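Local coordinates for protein 6-phosphogluconate dehydrogenase (Decarboxylating) (Geobacter metallireducens, PDB 4E21) that probably catalyses the NADP-dependent oxidative decarboxylation of 6-phosphogluconate in the pentose phosphate pathway, at residues Ser276-Leu279 with Leu280-Ala284; Tyr119-Asp122 with Ile123-Asp127; Glu73-Cys76 with Ala77-Lys81; Ala326-Glu329 with Arg330-Ser333. All coordinates share one frame; numbering follows the deposited sequence.

All four contacts are local, each in or at an end of one helix. Contacts 2 and 3 belong to the NAD-binding domain, on helices 119-130 and 72-78; contacts 1 and 4 to the C-terminal helical domain, on helices 278-289 and 321-333. Contact 4 is the most buried, mainly aromatic and aliphatic, pressed against other subunits. Contacts 1 to 3 are partly buried; the second subunit reaches contacts 1 and 2, and no other chain touches contact 3. Contact 1 is a helix start, with a serine cap and water link; contact 3 is a helix end, where backbone bonds weaken. Contact 2 is richest in charge. Contacts 3 and 4 lie farthest apart, about 45 Å between centres.

Contact 1. Residues Ser276-Leu279 with Leu280-Ala284; sequences SSWL and LDLSA
Leu-280 opens the run by giving its backbone N to Ser-277 OG at 3.2 Å, the capping bond of helix 278-289. With chi1 at 72°, Ser-277 OG lies between its own backbone N and carbonyl carbon, where it meets Leu-280 N; the same hydroxyl also bonds Tyr-224 on helix 205-232. Leu-280 sends CD2 back against Ser-276 CA, 3.7 Å away. Asp-281 follows with a nearly straight bond from its N to Ser-277 O (3.1 Å, 168°). Its carboxylate is tied back to the cap by a water that donates to Asp-281 OD1 (2.6 Å) and accepts from Ser-277 N (2.8 Å), while Arg-270 forms a salt bridge to OD1. Leu-282 hydrogen-bonds through N to Trp-278 O and splits its methyls over the indole: CD2 lies over one face of the six-membered ring, 4.1 Å from its centroid in a CH-pi contact, and CD1 reaches NE1 at 3.5 Å. Ser-283 uses both N and OG on Leu-279 O, from opposite faces of the carbonyl plane. Leu-279 meanwhile packs on Val-274 of the second subunit and Met-347 of the third. The first turn is thus capped by the Ser-277 hydroxyl, a water ties the N of this cap residue to Asp-281, and the carboxylate, near the positive end of the helix dipole and paired with arginine, is probably stabilised as an anion.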
loop_
_atom_site.group_PDB
_atom_site.type_symbol
_atom_site.label_atom_id
_atom_site.label_comp_id
_atom_site.label_asym_id
_atom_site.label_seq_id
_atom_site.Cartn_x
_atom_site.Cartn_y
_atom_site.Cartn_z
ATOM N N SER B 276 -23.093 -2.242 -4.490
ATOM C CA SER B 276 -23.778 -3.513 -4.295
ATOM C C SER B 276 -23.009 -4.541 -5.110
ATOM O O SER B 276 -22.422 -4.209 -6.141
ATOM C CB SER B 276 -25.234 -3.457 -4.728
ATOM O OG SER B 276 -25.316 -2.971 -6.042
ATOM N N SER B 277 -22.970 -5.761 -4.606
ATOM C CA SER B 277 -22.241 -6.834 -5.251
ATOM C C SER B 277 -22.542 -8.107 -4.487
ATOM O O SER B 277 -23.173 -8.078 -3.422
ATOM C CB SER B 277 -20.737 -6.575 -5.195
ATOM O OG SER B 277 -20.268 -6.765 -3.866
ATOM N N TRP B 278 -22.072 -9.221 -5.032
ATOM C CA TRP B 278 -22.299 -10.512 -4.420
ATOM C C TRP B 278 -21.577 -10.560 -3.090
ATOM O O TRP B 278 -22.145 -10.983 -2.077
ATOM C CB TRP B 278 -21.839 -11.621 -5.372
ATOM C CG TRP B 278 -21.794 -12.982 -4.778
ATOM C CD1 TRP B 278 -20.669 -13.740 -4.536
ATOM C CD2 TRP B 278 -22.910 -13.785 -4.375
ATOM N NE1 TRP B 278 -21.026 -14.955 -3.993
ATOM C CE2 TRP B 278 -22.395 -15.007 -3.888
ATOM C CE3 TRP B 278 -24.293 -13.587 -4.369
ATOM C CZ2 TRP B 278 -23.214 -16.016 -3.400
ATOM C CZ3 TRP B 278 -25.108 -14.598 -3.891
ATOM C CH2 TRP B 278 -24.567 -15.791 -3.407
ATOM N N LEU B 279 -20.338 -10.084 -3.076
ATOM C CA LEU B 279 -19.579 -10.008 -1.830
ATOM C C LEU B 279 -20.275 -9.189 -0.721
ATOM O O LEU B 279 -20.196 -9.554 0.460
ATOM C CB LEU B 279 -18.154 -9.512 -2.095
ATOM C CG LEU B 279 -17.300 -10.599 -2.782
ATOM C CD1 LEU B 279 -16.044 -10.009 -3.426
ATOM C CD2 LEU B 279 -16.960 -11.720 -1.800
ATOM N N LEU B 280 -20.975 -8.119 -1.096
ATOM C CA LEU B 280 -21.739 -7.326 -0.120
ATOM C C LEU B 280 -22.885 -8.155 0.423
ATOM O O LEU B 280 -23.103 -8.203 1.639
ATOM C CB LEU B 280 -22.268 -6.012 -0.718
ATOM C CG LEU B 280 -23.129 -5.123 0.194
ATOM C CD1 LEU B 280 -22.309 -4.528 1.333
ATOM C CD2 LEU B 280 -23.776 -4.013 -0.599
ATOM N N ASP B 281 -23.609 -8.805 -0.488
ATOM C CA ASP B 281 -24.719 -9.696 -0.120
ATOM C C ASP B 281 -24.258 -10.691 0.924
ATOM O O ASP B 281 -24.995 -10.991 1.851
ATOM C CB ASP B 281 -25.260 -10.453 -1.344
ATOM C CG ASP B 281 -25.989 -9.542 -2.311
ATOM O OD1 ASP B 281 -26.167 -8.346 -1.981
ATOM O OD2 ASP B 281 -26.393 -10.004 -3.399
ATOM N N LEU B 282 -23.033 -11.196 0.762
ATOM C CA LEU B 282 -22.468 -12.166 1.694
ATOM C C LEU B 282 -22.082 -11.523 3.017
ATOM O O LEU B 282 -22.276 -12.111 4.083
ATOM C CB LEU B 282 -21.244 -12.844 1.082
ATOM C CG LEU B 282 -21.494 -13.711 -0.167
ATOM C CD1 LEU B 282 -20.205 -14.448 -0.664
ATOM C CD2 LEU B 282 -22.620 -14.712 0.090
ATOM N N SER B 283 -21.494 -10.333 2.940
ATOM C CA SER B 283 -21.131 -9.587 4.142
ATOM C C SER B 283 -22.372 -9.300 4.966
ATOM O O SER B 283 -22.347 -9.431 6.184
ATOM C CB SER B 283 -20.453 -8.262 3.785
ATOM O OG SER B 283 -19.157 -8.512 3.263
ATOM N N ALA B 284 -23.446 -8.897 4.288
ATOM C CA ALA B 284 -24.702 -8.614 4.962
ATOM C C ALA B 284 -25.237 -9.863 5.667
ATOM O O ALA B 284 -25.762 -9.793 6.785
ATOM C CB ALA B 284 -25.733 -8.086 3.965
HETATM O O HOH W 1 -25.409 -6.175 -3.195
#

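Contact 2. Residues Tyr119-Asp122 with Ile123-Asp127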
loop_
_atom_site.group_PDB
_atom_site.type_symbol
_atom_site.label_atom_id
_atom_site.label_comp_id
_atom_site.label_asym_id
_atom_site.label_seq_id
_atom_site.Cartn_x
_atom_site.Cartn_y
_atom_site.Cartn_z
ATOM N N TYR B 119 -1.326 -21.840 -14.191
ATOM C CA TYR B 119 -1.359 -21.931 -15.649
ATOM C C TYR B 119 -0.047 -22.375 -16.297
ATOM O O TYR B 119 -0.073 -23.015 -17.338
ATOM C CB TYR B 119 -1.841 -20.620 -16.277
ATOM C CG TYR B 119 -0.764 -19.571 -16.379
ATOM C CD1 TYR B 119 -0.081 -19.365 -17.573
ATOM C CD2 TYR B 119 -0.422 -18.781 -15.276
ATOM C CE1 TYR B 119 0.909 -18.397 -17.674
ATOM C CE2 TYR B 119 0.574 -17.817 -15.359
ATOM C CZ TYR B 119 1.233 -17.621 -16.564
ATOM O OH TYR B 119 2.229 -16.662 -16.663
ATOM N N GLN B 120 1.096 -22.048 -15.712
ATOM C CA GLN B 120 2.357 -22.514 -16.300
ATOM C C GLN B 120 2.445 -24.054 -16.337
ATOM O O GLN B 120 3.060 -24.630 -17.253
ATOM C CB GLN B 120 3.578 -21.883 -15.629
ATOM C CG GLN B 120 3.825 -20.448 -16.114
ATOM C CD GLN B 120 4.663 -19.579 -15.158
ATOM O OE1 GLN B 120 5.489 -20.081 -14.389
ATOM N NE2 GLN B 120 4.459 -18.263 -15.227
ATOM N N ASP B 121 1.808 -24.708 -15.366
ATOM C CA ASP B 121 1.705 -26.157 -15.371
ATOM C C ASP B 121 0.748 -26.672 -16.461
ATOM O O ASP B 121 0.971 -27.747 -17.005
ATOM C CB ASP B 121 1.257 -26.696 -14.007
ATOM C CG ASP B 121 2.289 -26.486 -12.914
ATOM O OD1 ASP B 121 3.496 -26.695 -13.160
ATOM O OD2 ASP B 121 1.880 -26.137 -11.787
ATOM N N ASP B 122 -0.319 -25.937 -16.771
ATOM C CA ASP B 122 -1.203 -26.336 -17.875
ATOM C C ASP B 122 -0.461 -26.312 -19.203
ATOM O O ASP B 122 -0.657 -27.186 -20.066
ATOM C CB ASP B 122 -2.394 -25.398 -17.994
ATOM C CG ASP B 122 -3.260 -25.387 -16.754
ATOM O OD1 ASP B 122 -3.563 -26.472 -16.196
ATOM O OD2 ASP B 122 -3.650 -24.282 -16.350
ATOM N N ILE B 123 0.375 -25.291 -19.379
ATOM C CA ILE B 123 1.169 -25.185 -20.587
ATOM C C ILE B 123 2.070 -26.419 -20.788
ATOM O O ILE B 123 2.121 -26.987 -21.885
ATOM C CB ILE B 123 1.999 -23.906 -20.621
ATOM C CG1 ILE B 123 1.076 -22.685 -20.754
ATOM C CG2 ILE B 123 2.969 -23.945 -21.794
ATOM C CD1 ILE B 123 1.797 -21.374 -20.564
ATOM N N ARG B 124 2.757 -26.841 -19.729
ATOM C CA ARG B 124 3.627 -28.005 -19.817
ATOM C C ARG B 124 2.794 -29.266 -20.032
ATOM O O ARG B 124 3.052 -30.058 -20.949
ATOM C CB ARG B 124 4.487 -28.149 -18.567
ATOM C CG ARG B 124 4.997 -29.564 -18.389
ATOM C CD ARG B 124 5.835 -29.745 -17.153
ATOM N NE ARG B 124 5.123 -29.406 -15.925
ATOM C CZ ARG B 124 4.422 -30.269 -15.203
ATOM N NH1 ARG B 124 4.305 -31.534 -15.575
ATOM N NH2 ARG B 124 3.837 -29.862 -14.097
ATOM N N ARG B 125 1.793 -29.448 -19.178
ATOM C CA ARG B 125 0.929 -30.616 -19.258
ATOM C C ARG B 125 0.264 -30.742 -20.627
ATOM O O ARG B 125 0.137 -31.843 -21.148
ATOM C CB ARG B 125 -0.129 -30.573 -18.154
ATOM C CG ARG B 125 0.426 -30.919 -16.795
ATOM C CD ARG B 125 -0.559 -30.596 -15.697
ATOM N NE ARG B 125 0.057 -30.746 -14.385
ATOM C CZ ARG B 125 -0.330 -30.114 -13.274
ATOM N NH1 ARG B 125 -1.349 -29.258 -13.284
ATOM N NH2 ARG B 125 0.313 -30.347 -12.138
ATOM N N ALA B 126 -0.173 -29.621 -21.205
ATOM C CA ALA B 126 -0.892 -29.690 -22.472
ATOM C C ALA B 126 0.031 -30.241 -23.540
ATOM O O ALA B 126 -0.409 -30.977 -24.416
ATOM C CB ALA B 126 -1.446 -28.330 -22.885
ATOM N N ASP B 127 1.307 -29.877 -23.450
ATOM C CA ASP B 127 2.324 -30.305 -24.405
ATOM C C ASP B 127 2.631 -31.783 -24.303
ATOM O O ASP B 127 2.782 -32.480 -25.309
ATOM C CB ASP B 127 3.611 -29.539 -24.175
ATOM C CG ASP B 127 3.685 -28.308 -25.009
ATOM O OD1 ASP B 127 3.167 -28.363 -26.149
ATOM O OD2 ASP B 127 4.250 -27.293 -24.532
#
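Asp-121 CG is anti to its carbonyl carbon (chi1 -67°) and Arg-124 CG anti to its backbone N (chi1 159°); with a bend at chi3 (59°) the Arg-124 guanidinium comes alongside the Asp-121 carboxylate. Arg-124 NH2 donates a weak hydrogen bond, part of a salt bridge, to Asp-121 OD1 at 3.3 Å. The oxygen lies at the guanidinium edge and in its plane, though the two flat groups are turned strongly against each other, and Asp-95 supplies NH2 with a second salt bridge. Arg-125 reaches Asp-121 differently. Its chain, extended from CG to NE, runs past Asp-121 O, with CG 3.2 Å from that oxygen, and one face of its guanidinium receives Asp-121 CB, 3.7 Å from NH1. Asp-95 also pairs with Arg-125 NE. At the start of the helix Ile-123 CD1 lies 4.1 Å from Tyr-119 CD1, the two side chains side by side. Gln-120 NE2 donates to Tyr-119 OH at 3.1 Å, and that hydroxyl is also bonded to Phe-255 O of the second subunit. Among the backbone bonds the shortest runs from Ala-126 N to Asp-122 O at 2.7 Å. In the beta-alpha-beta unit 110-142, two arginines thus share Asp-95, with Asp-121 beside them, and the paired arginines probably keep the carboxylates of Asp-95 and Asp-121 ionised.

Contact 3. Residues Glu73-Cys76 with Ala77-Lys81; sequences EEFC and AKLVK
Phe-75 O is gripped twice, by Lys-78 N at 3.1 Å and Leu-79 N at 3.3 Å, and both bonds are weak. The first N-H is shared with Glu-74 O, a sounder acceptor at 2.9 Å from Lys-78 N. Leu-79 N also bonds Cys-76 O at 3.2 Å, but it arrives from above the carbonyl plane and well off the C=O direction. The i to i+4 pattern seen between Ala-77 N and Glu-73 O is therefore giving way to i to i+3 as the chain leaves the helix. The Cys-76 carbonyl also accepts from Arg-83 NH2, beyond the helix. On one side the extended chains of Glu-74 and Lys-78 run side by side, and Glu-74 OE2 lies 3.4 Å from Lys-78 NZ in a salt bridge. OE2 comes implausibly close to Lys-78 CE, leaving the detail doubtful. Each end has another partner: OE2 pairs with Arg-70, and NZ donates to the Gly-68 carbonyl. On another side Phe-75 and Leu-79 meet at an angle. With CG anti to the backbone N (chi1 179°), the phenyl presents one face to Leu-79 CD1, which stands 4.1 Å from the ring centroid, 28° off the ring normal, and nearly equidistant from CE2 and CZ. Both side chains rest on Val-49 and Val-85, in the parallel strands 47-51 and 84-87. This is the end of a helix packed on the sheet of a Rossmann-type dinucleotide-binding domain, its apolar side turned to the strands and its glutamate-lysine pair set beside the loop that holds Arg-70.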
loop_
_atom_site.group_PDB
_atom_site.type_symbol
_atom_site.label_atom_id
_atom_site.label_comp_id
_atom_site.label_asym_id
_atom_site.label_seq_id
_atom_site.Cartn_x
_atom_site.Cartn_y
_atom_site.Cartn_z
ATOM N N GLU B 73 -8.433 -48.248 -14.007
ATOM C CA GLU B 73 -8.635 -49.163 -15.135
ATOM C C GLU B 73 -10.099 -49.326 -15.526
ATOM O O GLU B 73 -10.467 -49.114 -16.686
ATOM C CB GLU B 73 -7.996 -50.528 -14.862
ATOM C CG GLU B 73 -6.470 -50.536 -14.968
ATOM C CD GLU B 73 -5.786 -49.966 -13.728
ATOM O OE1 GLU B 73 -6.500 -49.595 -12.767
ATOM O OE2 GLU B 73 -4.531 -49.893 -13.716
ATOM N N GLU B 74 -10.938 -49.702 -14.562
ATOM C CA GLU B 74 -12.373 -49.805 -14.820
ATOM C C GLU B 74 -12.956 -48.461 -15.270
ATOM O O GLU B 74 -13.850 -48.402 -16.125
ATOM C CB GLU B 74 -13.125 -50.292 -13.582
ATOM C CG GLU B 74 -14.579 -50.601 -13.902
ATOM C CD GLU B 74 -15.461 -50.699 -12.678
ATOM O OE1 GLU B 74 -14.911 -50.780 -11.558
ATOM O OE2 GLU B 74 -16.705 -50.683 -12.845
ATOM N N PHE B 75 -12.456 -47.384 -14.675
ATOM C CA PHE B 75 -12.883 -46.051 -15.054
ATOM C C PHE B 75 -12.666 -45.834 -16.555
ATOM O O PHE B 75 -13.604 -45.549 -17.290
ATOM C CB PHE B 75 -12.122 -45.006 -14.235
ATOM C CG PHE B 75 -12.467 -43.594 -14.576
ATOM C CD1 PHE B 75 -13.645 -43.016 -14.102
ATOM C CD2 PHE B 75 -11.611 -42.826 -15.352
ATOM C CE1 PHE B 75 -13.976 -41.690 -14.397
ATOM C CE2 PHE B 75 -11.923 -41.494 -15.653
ATOM C CZ PHE B 75 -13.118 -40.924 -15.176
ATOM N N CYS B 76 -11.434 -45.972 -17.022
ATOM C CA CYS B 76 -11.167 -45.758 -18.447
ATOM C C CYS B 76 -11.910 -46.759 -19.327
ATOM O O CYS B 76 -12.406 -46.417 -20.420
ATOM C CB CYS B 76 -9.676 -45.812 -18.724
ATOM S SG CYS B 76 -8.838 -44.441 -17.955
ATOM N N ALA B 77 -11.994 -47.989 -18.825
ATOM C CA ALA B 77 -12.714 -49.051 -19.506
ATOM C C ALA B 77 -14.170 -48.658 -19.773
ATOM O O ALA B 77 -14.710 -48.951 -20.851
ATOM C CB ALA B 77 -12.656 -50.318 -18.679
ATOM N N LYS B 78 -14.785 -47.990 -18.789
ATOM C CA LYS B 78 -16.203 -47.668 -18.831
ATOM C C LYS B 78 -16.506 -46.456 -19.702
ATOM O O LYS B 78 -17.666 -46.208 -20.050
ATOM C CB LYS B 78 -16.718 -47.404 -17.422
ATOM C CG LYS B 78 -16.951 -48.637 -16.586
ATOM C CD LYS B 78 -17.725 -48.274 -15.336
ATOM C CE LYS B 78 -18.511 -49.460 -14.787
ATOM N NZ LYS B 78 -19.479 -48.995 -13.745
ATOM N N LEU B 79 -15.474 -45.685 -20.034
ATOM C CA LEU B 79 -15.668 -44.490 -20.853
ATOM C C LEU B 79 -15.412 -44.787 -22.331
ATOM O O LEU B 79 -14.300 -45.147 -22.727
ATOM C CB LEU B 79 -14.790 -43.329 -20.369
ATOM C CG LEU B 79 -15.113 -42.741 -18.987
ATOM C CD1 LEU B 79 -14.134 -41.653 -18.661
ATOM C CD2 LEU B 79 -16.541 -42.210 -18.879
ATOM N N VAL B 80 -16.459 -44.630 -23.134
ATOM C CA VAL B 80 -16.417 -44.857 -24.578
ATOM C C VAL B 80 -15.574 -43.794 -25.295
ATOM O O VAL B 80 -15.677 -42.616 -24.998
ATOM C CB VAL B 80 -17.869 -44.901 -25.140
ATOM C CG1 VAL B 80 -17.889 -44.908 -26.676
ATOM C CG2 VAL B 80 -18.616 -46.111 -24.584
ATOM N N LYS B 81 -14.728 -44.208 -26.232
ATOM C CA LYS B 81 -13.846 -43.278 -26.942
ATOM C C LYS B 81 -14.580 -42.543 -28.055
ATOM O O LYS B 81 -15.488 -43.111 -28.645
ATOM C CB LYS B 81 -12.658 -44.037 -27.515
ATOM C CG LYS B 81 -11.812 -44.729 -26.452
ATOM C CD LYS B 81 -10.661 -45.518 -27.074
ATOM C CE LYS B 81 -11.161 -46.844 -27.675
ATOM N NZ LYS B 81 -10.069 -47.681 -28.200
#

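Contact 4. Residues Ala326-Glu329 with Arg330-Ser333; sequences ALYE and RFSS
Phe-331 is wedged between Leu-327 and Tyr-328, one turn earlier on helix 321-333. Its CZ meets Leu-327 CG at 3.8 Å, and CE2 lies 3.9 Å from Leu-327 CD1; Leu-327 O stands over one face of the ring, offset toward the rim. Leu-327 CG is anti to its backbone N (chi1 180°), which carries its methyls to the far end of the phenyl. Tyr-328 takes the other flank: its CD2 is 3.9 Å from Phe-331 CD1, the phenyl coming to the edge of the tyrosine ring, close to its plane. The Tyr-328 hydroxyl bonds Ser-324 OG of the fourth subunit, whose Ile-314 also packs on Leu-327, so this side of the helix belongs to a subunit interface of the C-terminal helical domain. Arg-330 lies along another side. Its CG rests 3.5 Å from Ala-326 O, while the chain, extended from CG to NE, carries the guanidinium off to Ser-301 O, to a cation-pi contact with Tyr-218 and to a bound methylpentanediol, probably from the crystallisation liquor. The backbone bond from Arg-330 N to Ala-326 O is weak; that from Phe-331 N to Leu-327 O is 3.1 Å long. Glu-329 O accepts from Ser-333 N at 2.9 Å and from a water at 2.7 Å, which in turn accepts from Ser-332 OG.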
loop_
_atom_site.group_PDB
_atom_site.type_symbol
_atom_site.label_atom_id
_atom_site.label_comp_id
_atom_site.label_asym_id
_atom_site.label_seq_id
_atom_site.Cartn_x
_atom_site.Cartn_y
_atom_site.Cartn_z
ATOM N N ALA B 326 -4.047 -6.456 -0.119
ATOM C CA ALA B 326 -5.099 -7.369 0.343
ATOM C C ALA B 326 -4.506 -8.738 0.681
ATOM O O ALA B 326 -4.891 -9.382 1.674
ATOM C CB ALA B 326 -6.208 -7.507 -0.691
ATOM N N LEU B 327 -3.563 -9.178 -0.136
ATOM C CA LEU B 327 -2.845 -10.413 0.152
ATOM C C LEU B 327 -2.023 -10.294 1.443
ATOM O O LEU B 327 -2.062 -11.201 2.296
ATOM C CB LEU B 327 -1.940 -10.810 -1.024
ATOM C CG LEU B 327 -1.120 -12.094 -0.855
ATOM C CD1 LEU B 327 -2.020 -13.324 -0.791
ATOM C CD2 LEU B 327 -0.122 -12.229 -2.011
ATOM N N TYR B 328 -1.280 -9.191 1.583
ATOM C CA TYR B 328 -0.381 -9.027 2.727
ATOM C C TYR B 328 -1.166 -8.945 4.027
ATOM O O TYR B 328 -0.672 -9.354 5.091
ATOM C CB TYR B 328 0.541 -7.807 2.579
ATOM C CG TYR B 328 1.425 -7.872 1.346
ATOM C CD1 TYR B 328 1.788 -6.713 0.648
ATOM C CD2 TYR B 328 1.882 -9.092 0.873
ATOM C CE1 TYR B 328 2.598 -6.779 -0.496
ATOM C CE2 TYR B 328 2.673 -9.179 -0.267
ATOM C CZ TYR B 328 3.034 -8.020 -0.945
ATOM O OH TYR B 328 3.802 -8.121 -2.070
ATOM N N GLU B 329 -2.384 -8.412 3.946
ATOM C CA GLU B 329 -3.204 -8.333 5.134
ATOM C C GLU B 329 -3.548 -9.726 5.612
ATOM O O GLU B 329 -3.622 -9.972 6.814
ATOM C CB GLU B 329 -4.462 -7.473 4.905
ATOM C CG GLU B 329 -4.146 -5.957 4.806
ATOM C CD GLU B 329 -5.369 -5.151 4.417
ATOM O OE1 GLU B 329 -6.143 -5.639 3.584
ATOM O OE2 GLU B 329 -5.579 -4.044 4.947
ATOM N N ARG B 330 -3.765 -10.637 4.675
ATOM C CA ARG B 330 -3.978 -12.028 5.048
ATOM C C ARG B 330 -2.729 -12.595 5.729
ATOM O O ARG B 330 -2.850 -13.284 6.750
ATOM C CB ARG B 330 -4.407 -12.883 3.843
ATOM C CG ARG B 330 -5.720 -12.428 3.221
ATOM C CD ARG B 330 -6.272 -13.452 2.263
ATOM N NE ARG B 330 -7.554 -13.024 1.709
ATOM C CZ ARG B 330 -8.429 -13.833 1.123
ATOM N NH1 ARG B 330 -8.187 -15.138 1.027
ATOM N NH2 ARG B 330 -9.554 -13.334 0.652
ATOM N N PHE B 331 -1.540 -12.291 5.195
ATOM C CA PHE B 331 -0.290 -12.741 5.833
ATOM C C PHE B 331 -0.168 -12.260 7.277
ATOM O O PHE B 331 0.146 -13.053 8.169
ATOM C CB PHE B 331 0.970 -12.302 5.071
ATOM C CG PHE B 331 1.109 -12.909 3.717
ATOM C CD1 PHE B 331 2.055 -12.435 2.837
ATOM C CD2 PHE B 331 0.273 -13.942 3.307
ATOM C CE1 PHE B 331 2.192 -13.015 1.566
ATOM C CE2 PHE B 331 0.390 -14.509 2.038
ATOM C CZ PHE B 331 1.349 -14.055 1.179
ATOM N N SER B 332 -0.399 -10.963 7.510
ATOM C CA SER B 332 -0.220 -10.410 8.856
ATOM C C SER B 332 -1.320 -10.894 9.788
ATOM O O SER B 332 -1.121 -10.972 10.999
ATOM C CB SER B 332 -0.153 -8.869 8.845
ATOM O OG SER B 332 -1.273 -8.353 8.169
ATOM N N SER B 333 -2.475 -11.230 9.222
ATOM C CA SER B 333 -3.569 -11.772 10.013
ATOM C C SER B 333 -3.154 -13.116 10.620
ATOM O O SER B 333 -3.713 -13.549 11.635
ATOM C CB SER B 333 -4.818 -11.938 9.164
ATOM O OG SER B 333 -4.881 -13.232 8.587
HETATM O O HOH W 2 -4.121 -7.907 8.546
#